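Local atomic coordinates of DMATS type aromatic prenyltransferase (Streptomyces coelicolor, PDB entry 6ZS0), a protein that probably transfers a dimethylallyl group to C5 of the indole ring of tryptophan, as an ABBA-barrel aromatic prenyltransferase. Residues 22-34 against 136-148. Numbering follows the deposited sequence. Where two conformers were deposited one is given.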
loop_
_atom_site.group_PDB
_atom_site.type_symbol
_atom_site.label_atom_id
_atom_site.label_comp_id
_atom_site.label_asym_id
_atom_site.label_seq_id
_atom_site.Cartn_x
_atom_site.Cartn_y
_atom_site.Cartn_z
ATOM N N GLY A 22 -8.418 -6.434 -16.215
ATOM C CA GLY A 22 -8.516 -7.597 -17.119
ATOM C C GLY A 22 -8.776 -8.925 -16.413
ATOM O O GLY A 22 -8.696 -9.966 -17.098
ATOM N N LEU A 23 -9.107 -8.933 -15.125
ATOM C CA LEU A 23 -9.439 -10.197 -14.412
ATOM C C LEU A 23 -10.767 -10.750 -14.935
ATOM O O LEU A 23 -11.658 -9.962 -15.254
ATOM C CB LEU A 23 -9.510 -9.954 -12.901
ATOM C CG LEU A 23 -8.186 -9.587 -12.236
ATOM C CD1 LEU A 23 -8.391 -9.354 -10.742
ATOM C CD2 LEU A 23 -7.139 -10.670 -12.462
ATOM N N SER A 24 -10.889 -12.073 -14.966
ATOM C CA SER A 24 -12.120 -12.808 -15.359
ATOM C C SER A 24 -13.234 -12.574 -14.334
ATOM O O SER A 24 -12.931 -12.299 -13.170
ATOM C CB SER A 24 -11.836 -14.273 -15.511
ATOM O OG SER A 24 -11.615 -14.871 -14.246
ATOM N N ARG A 25 -14.487 -12.699 -14.750
ATOM C CA ARG A 25 -15.645 -12.686 -13.831
ATOM C C ARG A 25 -15.371 -13.662 -12.676
ATOM O O ARG A 25 -15.651 -13.289 -11.513
ATOM C CB ARG A 25 -16.928 -13.042 -14.587
ATOM N N ALA A 26 -14.815 -14.846 -12.973
ATOM C CA ALA A 26 -14.582 -15.940 -11.990
ATOM C C ALA A 26 -13.595 -15.460 -10.913
ATOM O O ALA A 26 -13.934 -15.525 -9.738
ATOM C CB ALA A 26 -14.083 -17.179 -12.686
ATOM N N ASP A 27 -12.445 -14.931 -11.332
ATOM C CA ASP A 27 -11.383 -14.405 -10.433
ATOM C C ASP A 27 -11.915 -13.218 -9.631
ATOM O O ASP A 27 -11.621 -13.137 -8.428
ATOM C CB ASP A 27 -10.131 -14.028 -11.213
ATOM C CG ASP A 27 -9.341 -15.234 -11.691
ATOM O OD1 ASP A 27 -8.443 -15.023 -12.462
ATOM O OD2 ASP A 27 -9.629 -16.383 -11.220
ATOM N N VAL A 28 -12.685 -12.341 -10.250
ATOM C CA VAL A 28 -13.243 -11.153 -9.554
ATOM C C VAL A 28 -14.191 -11.645 -8.452
ATOM O O VAL A 28 -14.138 -11.096 -7.338
ATOM C CB VAL A 28 -13.927 -10.216 -10.557
ATOM C CG1 VAL A 28 -14.972 -9.341 -9.916
ATOM C CG2 VAL A 28 -12.892 -9.386 -11.291
ATOM N N GLU A 29 -15.032 -12.633 -8.759
ATOM C CA GLU A 29 -15.965 -13.221 -7.767
ATOM C C GLU A 29 -15.153 -13.843 -6.626
ATOM O O GLU A 29 -15.484 -13.581 -5.477
ATOM C CB GLU A 29 -16.922 -14.213 -8.429
ATOM C CG GLU A 29 -18.241 -13.566 -8.808
ATOM C CD GLU A 29 -19.139 -13.235 -7.623
ATOM N N THR A 30 -14.108 -14.597 -6.934
ATOM C CA THR A 30 -13.235 -15.224 -5.909
ATOM C C THR A 30 -12.712 -14.122 -4.977
ATOM O O THR A 30 -12.808 -14.272 -3.770
ATOM C CB THR A 30 -12.132 -16.053 -6.558
ATOM O OG1 THR A 30 -12.862 -17.092 -7.215
ATOM C CG2 THR A 30 -11.131 -16.620 -5.570
ATOM N N TYR A 31 -12.191 -13.039 -5.543
ATOM C CA TYR A 31 -11.447 -12.017 -4.758
ATOM C C TYR A 31 -12.402 -11.116 -3.978
ATOM O O TYR A 31 -12.049 -10.679 -2.879
ATOM C CB TYR A 31 -10.488 -11.270 -5.691
ATOM C CG TYR A 31 -9.311 -12.094 -6.147
ATOM C CD1 TYR A 31 -8.629 -12.901 -5.253
ATOM C CD2 TYR A 31 -8.875 -12.075 -7.465
ATOM C CE1 TYR A 31 -7.519 -13.625 -5.628
ATOM C CE2 TYR A 31 -7.769 -12.811 -7.865
ATOM C CZ TYR A 31 -7.103 -13.603 -6.948
ATOM O OH TYR A 31 -5.996 -14.307 -7.280
ATOM N N ALA A 32 -13.588 -10.861 -4.508
ATOM C CA ALA A 32 -14.651 -10.149 -3.777
ATOM C C ALA A 32 -14.988 -10.931 -2.500
ATOM O O ALA A 32 -15.099 -10.302 -1.433
ATOM C CB ALA A 32 -15.849 -9.955 -4.647
ATOM N N GLN A 33 -15.097 -12.259 -2.601
ATOM C CA GLN A 33 -15.364 -13.133 -1.433
ATOM C C GLN A 33 -14.166 -13.054 -0.465
ATOM O O GLN A 33 -14.377 -12.975 0.746
ATOM C CB GLN A 33 -15.670 -14.560 -1.898
ATOM C CG GLN A 33 -15.741 -15.568 -0.764
ATOM C CD GLN A 33 -16.144 -16.950 -1.228
ATOM O OE1 GLN A 33 -15.695 -17.430 -2.272
ATOM N NE2 GLN A 33 -16.968 -17.618 -0.430
ATOM N N VAL A 34 -12.944 -13.038 -0.977
ATOM C CA VAL A 34 -11.732 -12.981 -0.119
ATOM C C VAL A 34 -11.752 -11.658 0.680
ATOM O O VAL A 34 -11.440 -11.701 1.891
ATOM C CB VAL A 34 -10.456 -13.147 -0.949
ATOM C CG1 VAL A 34 -9.200 -12.804 -0.169
ATOM C CG2 VAL A 34 -10.346 -14.554 -1.517
ATOM N N CYS A 136 -2.878 -6.477 5.574
ATOM C CA CYS A 136 -2.667 -7.511 4.558
ATOM C C CYS A 136 -2.897 -6.897 3.182
ATOM O O CYS A 136 -3.918 -6.228 2.994
ATOM C CB CYS A 136 -3.590 -8.680 4.834
ATOM S SG CYS A 136 -3.286 -10.061 3.716
ATOM N N ALA A 137 -1.961 -7.110 2.247
ATOM C CA ALA A 137 -2.186 -6.766 0.831
ATOM C C ALA A 137 -2.299 -8.066 0.038
ATOM O O ALA A 137 -1.464 -8.962 0.210
ATOM C CB ALA A 137 -1.080 -5.925 0.298
ATOM N N LEU A 138 -3.309 -8.129 -0.783
ATOM C CA LEU A 138 -3.567 -9.274 -1.671
ATOM C C LEU A 138 -3.289 -8.845 -3.115
ATOM O O LEU A 138 -3.900 -7.885 -3.568
ATOM C CB LEU A 138 -5.014 -9.702 -1.462
ATOM C CG LEU A 138 -5.297 -10.195 -0.038
ATOM C CD1 LEU A 138 -6.765 -10.185 0.295
ATOM C CD2 LEU A 138 -4.702 -11.570 0.158
ATOM N N GLU A 139 -2.365 -9.524 -3.785
ATOM C CA GLU A 139 -2.141 -9.336 -5.235
ATOM C C GLU A 139 -3.146 -10.228 -5.957
ATOM O O GLU A 139 -3.089 -11.477 -5.772
ATOM C CB GLU A 139 -0.732 -9.701 -5.661
ATOM C CG GLU A 139 -0.490 -9.298 -7.124
ATOM C CD GLU A 139 0.742 -9.873 -7.790
ATOM O OE1 GLU A 139 1.487 -10.620 -7.110
ATOM O OE2 GLU A 139 0.938 -9.591 -9.014
ATOM N N LEU A 140 -4.049 -9.614 -6.699
ATOM C CA LEU A 140 -5.214 -10.281 -7.317
ATOM C C LEU A 140 -4.770 -10.931 -8.631
ATOM O O LEU A 140 -5.033 -10.374 -9.683
ATOM C CB LEU A 140 -6.291 -9.234 -7.496
ATOM C CG LEU A 140 -6.791 -8.621 -6.188
ATOM C CD1 LEU A 140 -8.150 -8.007 -6.389
ATOM C CD2 LEU A 140 -6.819 -9.644 -5.050
ATOM N N ARG A 141 -4.067 -12.042 -8.511
ATOM C CA ARG A 141 -3.427 -12.760 -9.643
ATOM C C ARG A 141 -4.476 -13.543 -10.407
ATOM O O ARG A 141 -5.352 -14.146 -9.814
ATOM C CB ARG A 141 -2.369 -13.746 -9.156
ATOM C CG ARG A 141 -1.279 -13.112 -8.326
ATOM C CD ARG A 141 0.021 -13.838 -8.474
ATOM N NE ARG A 141 0.319 -14.723 -7.363
ATOM C CZ ARG A 141 1.332 -14.550 -6.501
ATOM N NH1 ARG A 141 2.139 -13.507 -6.603
ATOM N NH2 ARG A 141 1.532 -15.428 -5.531
ATOM N N PRO A 142 -4.372 -13.624 -11.746
ATOM C CA PRO A 142 -5.208 -14.553 -12.484
ATOM C C PRO A 142 -5.079 -15.968 -11.912
ATOM O O PRO A 142 -3.983 -16.374 -11.560
ATOM C CB PRO A 142 -4.670 -14.476 -13.926
ATOM C CG PRO A 142 -3.993 -13.134 -14.001
ATOM C CD PRO A 142 -3.450 -12.874 -12.606
ATOM N N GLY A 143 -6.197 -16.680 -11.831
ATOM C CA GLY A 143 -6.240 -18.068 -11.360
ATOM C C GLY A 143 -6.828 -18.178 -9.982
ATOM O O GLY A 143 -7.053 -19.313 -9.546
ATOM N N GLY A 144 -7.002 -17.038 -9.290
ATOM C CA GLY A 144 -7.732 -16.952 -8.014
ATOM C C GLY A 144 -6.869 -17.256 -6.799
ATOM O O GLY A 144 -7.419 -17.219 -5.692
ATOM N N VAL A 145 -5.586 -17.584 -6.973
ATOM C CA VAL A 145 -4.641 -17.782 -5.830
ATOM C C VAL A 145 -3.818 -16.509 -5.709
ATOM O O VAL A 145 -2.969 -16.241 -6.562
ATOM C CB VAL A 145 -3.744 -19.022 -5.993
ATOM C CG1 VAL A 145 -2.827 -19.210 -4.790
ATOM C CG2 VAL A 145 -4.560 -20.282 -6.213
ATOM N N PRO A 146 -4.059 -15.661 -4.681
ATOM C CA PRO A 146 -3.407 -14.361 -4.638
ATOM C C PRO A 146 -2.007 -14.422 -4.041
ATOM O O PRO A 146 -1.672 -15.388 -3.387
ATOM C CB PRO A 146 -4.351 -13.568 -3.734
ATOM C CG PRO A 146 -4.770 -14.579 -2.717
ATOM C CD PRO A 146 -4.904 -15.886 -3.498
ATOM N N GLY A 147 -1.218 -13.382 -4.284
ATOM C CA GLY A 147 -0.000 -13.140 -3.503
ATOM C C GLY A 147 -0.421 -12.498 -2.201
ATOM O O GLY A 147 -1.378 -11.712 -2.243
ATOM N N VAL A 148 0.199 -12.870 -1.099
ATOM C CA VAL A 148 -0.141 -12.321 0.239
ATOM C C VAL A 148 1.078 -11.596 0.813
ATOM O O VAL A 148 2.150 -12.183 0.884
ATOM C CB VAL A 148 -0.652 -13.423 1.171
ATOM C CG1 VAL A 148 -0.894 -12.918 2.581
ATOM C CG2 VAL A 148 -1.913 -14.069 0.608
#
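Tyr31 and Asp27, one helical turn apart, grip the loop that joins strands 135-139 and 147-152. The Tyr31 hydroxyl, sent to the turn by CG anti to the carbonyl carbon (chi1 -71°), donates to Arg141 O at 2.6 Å, on a lone pair in the carbonyl plane. Asp27 OD1 takes Gly143 N at 2.9 Å on its syn side, a nearly straight bond (165°) entering 34° out of the carboxylate plane. The carboxylate thus holds the type II turn Arg141-Gly144, while OG of Ser24, the N-cap residue, accepts Asp27 N.

Leu140 lies over one face of the Tyr31 ring, its CD2 3.8 Å from the centroid in a CH-pi contact. Pro146 CB comes obliquely to Tyr31 CE1 at 3.7 Å. A leucine in place of Tyr31 would probably leave Arg141 O without this donor and open a gap beneath Leu140 CD2 and beside Pro146 CB. Further out, Leu23 CD1 rests on Leu140 CB, and Val34 CG1 meets Leu138 CD1 at 3.6 Å.

These contacts seat helix 25-39 on a hairpin of the antiparallel ABBA barrel, with Leu14 of helix 6-20 touching Tyr31, Trp109 of helix 91-109 touching Val34 and Pro146, and strand 77-82 pairing alongside Leu138.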